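Local coordinates for protein sarcosine oxidase (PDB 1Y56) that probably oxidises L-proline as the FAD-binding beta subunit of a hyperthermophilic L-proline dehydrogenase complex that also contains FMN, at residues K5-V10 with G28-V33; E35-G40 with L167-V172; T194-N199 with D326-A331. One frame throughout, in Å; residues are numbered along the deposited sequence.

Interaction 1: K5-V10 with G28-V33; sequences KSEIVV and GEEVTV
Glu7 N donates to Glu30 OE2 at 2.7 Å, the shortest polar bond between segments 5-10 and 28-33. The amide comes in on the anti side of the oxygen, 31° out of the carboxylate plane. This bond lies at the entrance to the two strands of a Rossmann-type beta-alpha-beta unit, in which helix 15-26 carries the chain from strand 8-11 over to strand 31-34. The Glu30 chain reaches out to the amide: chi1 of 69° sets CG between the backbone N and the carbonyl carbon, 3.3 Å from Glu7 CB.

Further along, the backbones join as parallel strands whose axes cross at -24°. Glu30 O accepts Ile8 N at 3.2 Å, Ile8 O accepts Thr32 N at 3.0 Å, and Thr32 O accepts Val10 N. The CA hydrogens of Val31, Val9 and Val33 add weaker contacts to carbonyl oxygens of the opposite strand.

Ile8, Val10, Val31 and Val33 occupy one face of the sheet, against Leu24, Ile20 and Ala21 of helix 15-26, so the crossover helix packs on both strands that it connects. Val9 and Thr32 lie on the other face, Thr32 next to Lys165 and Leu167 of strand 165-167. On the helix side, Val31 CG1 touches two side chains of the partner strand, Ile8 CG2 at 4.1 Å and Val10 CG2 at 4.1 Å, the Val31 side chain crossing both obliquely. Beyond it, Val33 CG1 touches Val10 CB at 4.2 Å.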
# COMPACT_ATOMS: atom_id res chain seq x y z
N LYS B 5 -44.14 -19.62 -13.52
CA LYS B 5 -45.04 -19.42 -14.65
C LYS B 5 -45.96 -18.25 -14.33
O LYS B 5 -46.27 -18.01 -13.17
CB LYS B 5 -45.86 -20.68 -14.92
CG LYS B 5 -46.63 -20.64 -16.25
CD LYS B 5 -46.97 -22.04 -16.81
CE LYS B 5 -45.79 -22.65 -17.59
NZ LYS B 5 -46.20 -23.77 -18.50
N SER B 6 -46.35 -17.50 -15.36
CA SER B 6 -47.32 -16.42 -15.22
C SER B 6 -47.97 -16.13 -16.57
O SER B 6 -47.29 -15.99 -17.58
CB SER B 6 -46.68 -15.15 -14.65
OG SER B 6 -47.64 -14.12 -14.44
N GLU B 7 -49.30 -16.06 -16.58
CA GLU B 7 -50.08 -15.82 -17.78
C GLU B 7 -49.58 -14.56 -18.47
O GLU B 7 -49.25 -14.58 -19.66
CB GLU B 7 -51.57 -15.73 -17.42
CG GLU B 7 -52.53 -15.23 -18.52
CD GLU B 7 -53.00 -16.32 -19.49
OE1 GLU B 7 -52.58 -17.49 -19.33
OE2 GLU B 7 -53.80 -16.00 -20.40
N ILE B 8 -49.50 -13.47 -17.70
CA ILE B 8 -49.02 -12.17 -18.17
C ILE B 8 -47.87 -11.65 -17.30
O ILE B 8 -47.93 -11.72 -16.06
CB ILE B 8 -50.16 -11.12 -18.16
CG1 ILE B 8 -51.37 -11.62 -18.94
CG2 ILE B 8 -49.67 -9.80 -18.73
CD1 ILE B 8 -52.61 -10.78 -18.72
N VAL B 9 -46.83 -11.14 -17.95
CA VAL B 9 -45.72 -10.49 -17.26
C VAL B 9 -45.62 -9.04 -17.71
O VAL B 9 -45.35 -8.78 -18.88
CB VAL B 9 -44.38 -11.21 -17.57
CG1 VAL B 9 -43.20 -10.36 -17.14
CG2 VAL B 9 -44.34 -12.58 -16.91
N VAL B 10 -45.85 -8.10 -16.80
CA VAL B 10 -45.63 -6.67 -17.08
C VAL B 10 -44.23 -6.29 -16.63
O VAL B 10 -43.86 -6.53 -15.48
CB VAL B 10 -46.68 -5.72 -16.37
CG1 VAL B 10 -46.21 -4.26 -16.35
CG2 VAL B 10 -48.02 -5.80 -17.05
N GLY B 28 -59.74 -10.31 -13.21
CA GLY B 28 -59.63 -11.75 -13.02
C GLY B 28 -58.39 -12.41 -13.59
O GLY B 28 -58.13 -13.57 -13.30
N GLU B 29 -57.63 -11.68 -14.41
CA GLU B 29 -56.41 -12.21 -15.06
C GLU B 29 -55.24 -12.33 -14.09
O GLU B 29 -55.20 -11.63 -13.08
CB GLU B 29 -56.02 -11.33 -16.24
CG GLU B 29 -57.03 -11.36 -17.39
CD GLU B 29 -57.36 -12.78 -17.88
OE1 GLU B 29 -57.68 -12.95 -19.07
OE2 GLU B 29 -57.28 -13.74 -17.06
N GLU B 30 -54.30 -13.22 -14.39
CA GLU B 30 -53.12 -13.35 -13.52
C GLU B 30 -51.86 -12.68 -14.08
O GLU B 30 -51.36 -13.04 -15.16
CB GLU B 30 -52.87 -14.80 -13.11
CG GLU B 30 -52.41 -15.71 -14.20
CD GLU B 30 -51.40 -16.74 -13.70
OE1 GLU B 30 -51.39 -17.03 -12.48
OE2 GLU B 30 -50.61 -17.27 -14.51
N VAL B 31 -51.37 -11.70 -13.33
CA VAL B 31 -50.33 -10.79 -13.78
C VAL B 31 -49.22 -10.79 -12.77
O VAL B 31 -49.49 -10.74 -11.56
CB VAL B 31 -50.81 -9.33 -13.78
CG1 VAL B 31 -50.11 -8.54 -14.88
CG2 VAL B 31 -52.32 -9.23 -13.92
N THR B 32 -47.98 -10.81 -13.24
CA THR B 32 -46.88 -10.44 -12.36
C THR B 32 -46.05 -9.33 -12.97
O THR B 32 -45.65 -9.42 -14.14
CB THR B 32 -46.02 -11.65 -11.87
OG1 THR B 32 -44.72 -11.62 -12.47
CG2 THR B 32 -46.71 -12.97 -12.14
N VAL B 33 -45.84 -8.26 -12.20
CA VAL B 33 -44.94 -7.19 -12.63
C VAL B 33 -43.52 -7.45 -12.14
O VAL B 33 -43.32 -8.00 -11.05
CB VAL B 33 -45.37 -5.74 -12.23
CG1 VAL B 33 -46.87 -5.60 -12.18
CG2 VAL B 33 -44.74 -5.29 -10.93

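Interaction 2: E35-G40 with L167-V172; sequences EKRFIG and LEYTEV. With FAD (flavin-adenine dinucleotide), chain I.
Lys36 and Glu171 run side by side and point the same way, with Lys36 CD 3.5 Å from Glu171 OE1. The lysine methylenes also lie against the adenine of FAD, and Glu171 OE2 makes a salt bridge to Lys209 of a neighbouring PH1363 chain. Phe38 and Tyr169 are likewise side by side: Tyr169 OH stands at the edge of the Phe38 ring, 3.6 Å from CD2, while Arg37 O lies over one face of the tyrosine, offset toward the rim. Glu168 instead crosses Ile39 at about a right angle, and its OE2 takes Ile39 N on the anti lone pair at 2.8 Å.

Glu35 turns from the partner segment to the cofactor. Its N bonds Leu167 O at 2.9 Å, whereas CG lies anti to the backbone N (chi1 167°); beyond a bend at chi2 the carboxylate faces the adenosine ribose. OE1 accepts O2B of FAD in a bond modelled as very short and also takes Arg37 N at 3.1 Å; OE2 accepts Gly13 N. An acidic residue at the end of the second strand, holding the ribose hydroxyls, is a hallmark of Rossmann-type FAD sites. An alanine here would probably leave O2B, Arg37 N and Gly13 N without their common acceptor and let the ribose shift. Val172 grips the adenine, its N reaching N1A of FAD at 3.0 Å and its O receiving N6A.

The two loops leave the ends of strands 31-34 and 165-167; Ile39 packs on Val33 and on Thr152 and Ala156 of helix 148-161, and Val172 on Ile34 and on Val185 of strand 182-187.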
# COMPACT_ATOMS: atom_id res chain seq x y z
N GLU B 35 -40.04 -5.42 -11.58
CA GLU B 35 -39.44 -4.09 -11.43
C GLU B 35 -37.99 -4.26 -10.97
O GLU B 35 -37.75 -5.04 -10.07
CB GLU B 35 -40.27 -3.28 -10.44
CG GLU B 35 -39.66 -2.01 -9.93
CD GLU B 35 -39.25 -1.07 -11.04
OE1 GLU B 35 -38.10 -0.60 -10.98
OE2 GLU B 35 -40.06 -0.82 -11.96
N LYS B 36 -37.02 -3.58 -11.57
CA LYS B 36 -35.62 -3.85 -11.22
C LYS B 36 -35.17 -3.19 -9.92
O LYS B 36 -34.18 -3.60 -9.33
CB LYS B 36 -34.66 -3.52 -12.37
CG LYS B 36 -34.47 -2.04 -12.65
CD LYS B 36 -33.61 -1.82 -13.87
CE LYS B 36 -33.55 -0.35 -14.26
NZ LYS B 36 -32.48 0.38 -13.54
N ARG B 37 -35.89 -2.15 -9.49
CA ARG B 37 -35.63 -1.51 -8.20
C ARG B 37 -36.85 -1.65 -7.28
O ARG B 37 -37.23 -2.77 -6.96
CB ARG B 37 -35.13 -0.07 -8.37
CG ARG B 37 -33.59 0.01 -8.41
CD ARG B 37 -32.98 1.22 -9.15
NE ARG B 37 -33.45 2.53 -8.68
CZ ARG B 37 -33.37 3.00 -7.43
NH1 ARG B 37 -33.82 4.23 -7.15
NH2 ARG B 37 -32.85 2.26 -6.45
N PHE B 38 -37.47 -0.56 -6.84
CA PHE B 38 -38.72 -0.66 -6.07
C PHE B 38 -39.91 -0.12 -6.86
O PHE B 38 -39.72 0.69 -7.78
CB PHE B 38 -38.61 0.01 -4.70
CG PHE B 38 -38.25 1.47 -4.74
CD1 PHE B 38 -39.24 2.44 -4.77
CD2 PHE B 38 -36.92 1.87 -4.72
CE1 PHE B 38 -38.91 3.79 -4.79
CE2 PHE B 38 -36.59 3.23 -4.75
CZ PHE B 38 -37.59 4.18 -4.78
N ILE B 39 -41.12 -0.58 -6.52
CA ILE B 39 -42.34 -0.06 -7.14
C ILE B 39 -42.33 1.47 -7.04
O ILE B 39 -42.23 2.04 -5.95
CB ILE B 39 -43.63 -0.63 -6.47
CG1 ILE B 39 -43.64 -2.16 -6.42
CG2 ILE B 39 -44.89 -0.08 -7.15
CD1 ILE B 39 -43.61 -2.88 -7.77
N GLY B 40 -42.38 2.13 -8.20
CA GLY B 40 -42.48 3.58 -8.25
C GLY B 40 -41.18 4.37 -8.20
O GLY B 40 -41.23 5.60 -8.16
N LEU B 167 -42.91 -8.09 -8.27
CA LEU B 167 -41.54 -8.52 -7.95
C LEU B 167 -40.57 -7.36 -7.99
O LEU B 167 -40.38 -6.73 -9.03
CB LEU B 167 -41.11 -9.60 -8.92
CG LEU B 167 -41.44 -11.05 -8.55
CD1 LEU B 167 -42.61 -11.19 -7.60
CD2 LEU B 167 -41.71 -11.82 -9.82
N GLU B 168 -39.93 -7.08 -6.85
CA GLU B 168 -39.19 -5.84 -6.70
C GLU B 168 -37.73 -5.81 -7.08
O GLU B 168 -37.37 -5.06 -7.98
CB GLU B 168 -39.44 -5.16 -5.36
CG GLU B 168 -40.30 -3.93 -5.54
CD GLU B 168 -40.79 -3.34 -4.23
OE1 GLU B 168 -40.73 -4.06 -3.22
OE2 GLU B 168 -41.24 -2.18 -4.22
N TYR B 169 -36.84 -6.54 -6.45
CA TYR B 169 -35.48 -6.32 -6.93
C TYR B 169 -35.13 -7.37 -8.00
O TYR B 169 -34.26 -8.22 -7.85
CB TYR B 169 -34.47 -6.11 -5.79
CG TYR B 169 -34.58 -4.71 -5.18
CD1 TYR B 169 -35.66 -4.37 -4.36
CD2 TYR B 169 -33.61 -3.72 -5.44
CE1 TYR B 169 -35.77 -3.09 -3.80
CE2 TYR B 169 -33.71 -2.44 -4.88
CZ TYR B 169 -34.80 -2.13 -4.07
OH TYR B 169 -34.94 -0.87 -3.52
N THR B 170 -35.88 -7.26 -9.09
CA THR B 170 -35.91 -8.27 -10.13
C THR B 170 -35.83 -7.59 -11.50
O THR B 170 -36.75 -6.88 -11.92
CB THR B 170 -37.21 -9.14 -10.01
OG1 THR B 170 -37.47 -9.42 -8.63
CG2 THR B 170 -37.10 -10.45 -10.79
N GLU B 171 -34.69 -7.79 -12.17
CA GLU B 171 -34.42 -7.15 -13.46
C GLU B 171 -34.60 -8.13 -14.60
O GLU B 171 -34.20 -9.29 -14.51
CB GLU B 171 -33.00 -6.58 -13.47
CG GLU B 171 -32.69 -5.76 -14.69
CD GLU B 171 -31.50 -4.84 -14.49
OE1 GLU B 171 -31.26 -4.41 -13.34
OE2 GLU B 171 -30.80 -4.55 -15.49
N VAL B 172 -35.23 -7.65 -15.67
CA VAL B 172 -35.32 -8.41 -16.90
C VAL B 172 -34.04 -8.20 -17.67
O VAL B 172 -33.54 -7.07 -17.81
CB VAL B 172 -36.52 -7.98 -17.73
CG1 VAL B 172 -36.45 -8.53 -19.16
CG2 VAL B 172 -37.78 -8.42 -17.04
PA FAD I . -41.33 4.75 -14.92
O1A FAD I . -39.91 5.14 -15.22
O2A FAD I . -42.00 5.40 -13.73
O5B FAD I . -41.41 3.15 -14.82
C5B FAD I . -40.56 2.32 -15.59
C4B FAD I . -39.97 1.31 -14.63
O4B FAD I . -39.39 0.24 -15.37
C3B FAD I . -38.85 1.89 -13.76
O3B FAD I . -39.26 1.87 -12.38
C2B FAD I . -37.66 0.98 -14.01
O2B FAD I . -37.00 0.54 -12.84
C1B FAD I . -38.27 -0.24 -14.65
N9A FAD I . -37.30 -0.96 -15.50
C8A FAD I . -36.47 -0.45 -16.42
N7A FAD I . -35.74 -1.46 -16.94
C5A FAD I . -36.13 -2.60 -16.33
C6A FAD I . -35.76 -3.94 -16.45
N6A FAD I . -34.80 -4.31 -17.34
N1A FAD I . -36.35 -4.86 -15.67
C2A FAD I . -37.31 -4.51 -14.78
N3A FAD I . -37.69 -3.23 -14.64
C4A FAD I . -37.11 -2.27 -15.42
N1 FAD I . -46.28 13.18 -15.92
C2 FAD I . -47.52 13.67 -15.68
O2 FAD I . -48.50 13.06 -16.14
N3 FAD I . -47.72 14.80 -14.98
C4 FAD I . -46.71 15.51 -14.45
O4 FAD I . -46.92 16.56 -13.79
C4X FAD I . -45.40 15.09 -14.66
N5 FAD I . -44.32 15.75 -14.18
C5X FAD I . -43.07 15.28 -14.40
C6 FAD I . -41.98 16.00 -13.88
C7 FAD I . -40.67 15.54 -14.08
C7M FAD I . -39.51 16.32 -13.51
C8 FAD I . -40.46 14.37 -14.81
C8M FAD I . -39.10 13.84 -15.06
C9 FAD I . -41.54 13.66 -15.34
C9A FAD I . -42.85 14.10 -15.13
N10 FAD I . -43.87 13.39 -15.65
C10 FAD I . -45.20 13.84 -15.45
C1' FAD I . -43.61 12.19 -16.43
C2' FAD I . -44.00 10.95 -15.66
O2' FAD I . -43.09 10.82 -14.58
C3' FAD I . -43.84 9.76 -16.57
O3' FAD I . -44.61 9.96 -17.76
C4' FAD I . -44.32 8.50 -15.86
O4' FAD I . -43.59 8.29 -14.63
C5' FAD I . -44.15 7.29 -16.75
O5' FAD I . -44.40 6.17 -15.91
P FAD I . -43.82 4.75 -16.33
O1P FAD I . -44.11 4.58 -17.79
O2P FAD I . -44.31 3.77 -15.30
O3P FAD I . -42.24 5.04 -16.21

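Interaction 3: T194-N199 with D326-A331; sequences TGIVVN and DYYIAA
Tyr327 leans over strand 196-199, on the face of the sheet that it shares with Val197 and Asn199. From CB, the first torsion puts CG anti to the backbone N (chi1 -170°). CD1 then meets Val197 CG2 at 3.4 Å, and CE1 stays in touch with the same methyl at 3.7 Å, the valine lying at the edge of the ring near its plane. One atom further, CZ is 3.9 Å from Asn199 CB. The hydroxyl at the tip is also close to that carbon, with OH 3.4 Å from Asn199 CB, and it is hydrogen-bonded to OD1 of Asn209 in helix 205-212. Ile208 of that helix packs on both Tyr327 and Asn199, covering this face.

The backbones form a parallel ladder, the axes of the two strand segments crossing at -19°. Val197 N donates to Asp326 O at 2.8 Å, Tyr328 N to Val197 O, Asn199 N to Tyr328 O, and Ala330 N to Asn199 O at 3.0 Å. Strand 196-199 thus has strand 327-331 along one edge and strand 8-11 along the other, which extends the parallel sheet of the Rossmann-type FAD-binding fold beyond its beta-alpha-beta unit. Here the sheet brings together parts of the chain more than a hundred residues apart.

On the other face Tyr328 lies against Ile196 and Val198. Its CB touches Val198 CG2 at 4.0 Å, the carbonyl O of Val197 sits in the ring plane at the CD1 edge, and CE1 meets Ile196 CG2 at 3.8 Å. Ile352 of helix 337-354 packs on Tyr328, Ile196 and Val198 together, while Val348, a turn earlier in the same helix, covers Ala330.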
# COMPACT_ATOMS: atom_id res chain seq x y z
N THR B 194 -43.95 -17.51 -19.63
CA THR B 194 -45.10 -16.69 -20.01
C THR B 194 -45.25 -16.64 -21.54
O THR B 194 -44.29 -16.83 -22.27
CB THR B 194 -44.96 -15.26 -19.45
OG1 THR B 194 -46.16 -14.51 -19.71
CG2 THR B 194 -43.75 -14.55 -20.04
N GLY B 195 -46.46 -16.38 -22.01
CA GLY B 195 -46.68 -16.21 -23.43
C GLY B 195 -47.01 -14.78 -23.79
O GLY B 195 -46.92 -14.40 -24.96
N ILE B 196 -47.38 -13.98 -22.79
CA ILE B 196 -47.79 -12.59 -22.97
C ILE B 196 -46.94 -11.65 -22.11
O ILE B 196 -46.94 -11.77 -20.87
CB ILE B 196 -49.26 -12.39 -22.57
CG1 ILE B 196 -50.17 -13.37 -23.32
CG2 ILE B 196 -49.69 -10.93 -22.76
CD1 ILE B 196 -51.52 -13.60 -22.62
N VAL B 197 -46.22 -10.72 -22.75
CA VAL B 197 -45.46 -9.71 -21.99
C VAL B 197 -45.80 -8.28 -22.38
O VAL B 197 -46.11 -8.01 -23.56
CB VAL B 197 -43.91 -9.94 -22.01
CG1 VAL B 197 -43.56 -11.41 -22.17
CG2 VAL B 197 -43.25 -9.15 -23.09
N VAL B 198 -45.76 -7.37 -21.40
CA VAL B 198 -46.00 -5.95 -21.62
C VAL B 198 -44.78 -5.13 -21.24
O VAL B 198 -44.34 -5.18 -20.09
CB VAL B 198 -47.22 -5.41 -20.83
CG1 VAL B 198 -47.35 -3.90 -21.01
CG2 VAL B 198 -48.49 -6.11 -21.27
N ASN B 199 -44.25 -4.37 -22.19
CA ASN B 199 -43.12 -3.48 -21.96
C ASN B 199 -43.59 -2.11 -21.45
O ASN B 199 -44.07 -1.27 -22.24
CB ASN B 199 -42.29 -3.34 -23.23
CG ASN B 199 -41.12 -2.39 -23.09
OD1 ASN B 199 -40.60 -1.89 -24.08
ND2 ASN B 199 -40.68 -2.14 -21.86
N ASP B 326 -47.29 -12.05 -28.53
CA ASP B 326 -47.94 -11.50 -27.35
C ASP B 326 -47.05 -10.49 -26.64
O ASP B 326 -46.95 -10.45 -25.41
CB ASP B 326 -48.55 -12.59 -26.46
CG ASP B 326 -49.35 -13.62 -27.28
OD1 ASP B 326 -50.05 -13.22 -28.25
OD2 ASP B 326 -49.26 -14.83 -26.95
N TYR B 327 -46.42 -9.67 -27.47
CA TYR B 327 -45.61 -8.55 -27.01
C TYR B 327 -46.43 -7.29 -27.14
O TYR B 327 -47.01 -7.02 -28.19
CB TYR B 327 -44.34 -8.43 -27.84
CG TYR B 327 -43.33 -7.45 -27.29
CD1 TYR B 327 -42.66 -7.72 -26.12
CD2 TYR B 327 -43.04 -6.27 -27.96
CE1 TYR B 327 -41.72 -6.83 -25.59
CE2 TYR B 327 -42.09 -5.36 -27.45
CZ TYR B 327 -41.43 -5.66 -26.26
OH TYR B 327 -40.49 -4.81 -25.72
N TYR B 328 -46.49 -6.52 -26.05
CA TYR B 328 -47.17 -5.24 -26.07
C TYR B 328 -46.24 -4.15 -25.59
O TYR B 328 -45.27 -4.40 -24.88
CB TYR B 328 -48.41 -5.25 -25.19
CG TYR B 328 -49.46 -6.25 -25.60
CD1 TYR B 328 -49.33 -7.60 -25.29
CD2 TYR B 328 -50.60 -5.84 -26.28
CE1 TYR B 328 -50.29 -8.52 -25.66
CE2 TYR B 328 -51.58 -6.75 -26.65
CZ TYR B 328 -51.43 -8.09 -26.33
OH TYR B 328 -52.40 -9.01 -26.69
N ILE B 329 -46.55 -2.92 -25.98
CA ILE B 329 -45.77 -1.80 -25.53
C ILE B 329 -46.71 -0.71 -25.02
O ILE B 329 -47.76 -0.45 -25.62
CB ILE B 329 -44.78 -1.30 -26.65
CG1 ILE B 329 -43.73 -0.35 -26.06
CG2 ILE B 329 -45.55 -0.69 -27.82
CD1 ILE B 329 -42.52 -0.11 -26.96
N ALA B 330 -46.33 -0.12 -23.89
CA ALA B 330 -46.96 1.08 -23.35
C ALA B 330 -45.85 1.97 -22.79
O ALA B 330 -45.58 1.94 -21.58
CB ALA B 330 -47.95 0.73 -22.27
N ALA B 331 -45.21 2.75 -23.66
CA ALA B 331 -44.01 3.50 -23.29
C ALA B 331 -43.79 4.75 -24.15
O ALA B 331 -44.22 4.81 -25.30
CB ALA B 331 -42.79 2.59 -23.37

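Overall arrangement
The three contacts come in chain order about one mixed sheet, whose parallel part runs 165-167, 31-34, 8-11, 196-199, 327-331, interaction 2 lying in the loops after strands 31-34 and 165-167. Interaction 1 is in the middle of the sheet. Its centre lies about 11 Å from that of interaction 3, to which it is joined where Val9 bonds Ile196 and Val198 through the backbone, and about 15 Å from that of interaction 2, which it meets where Val33 O probably bonds Leu167 N. Interactions 2 and 3 do not touch; their centres are about 17 Å apart. The loops of interaction 2 carry the adenosine site of FAD, while Ala331 in interaction 3 also comes near the cofactor.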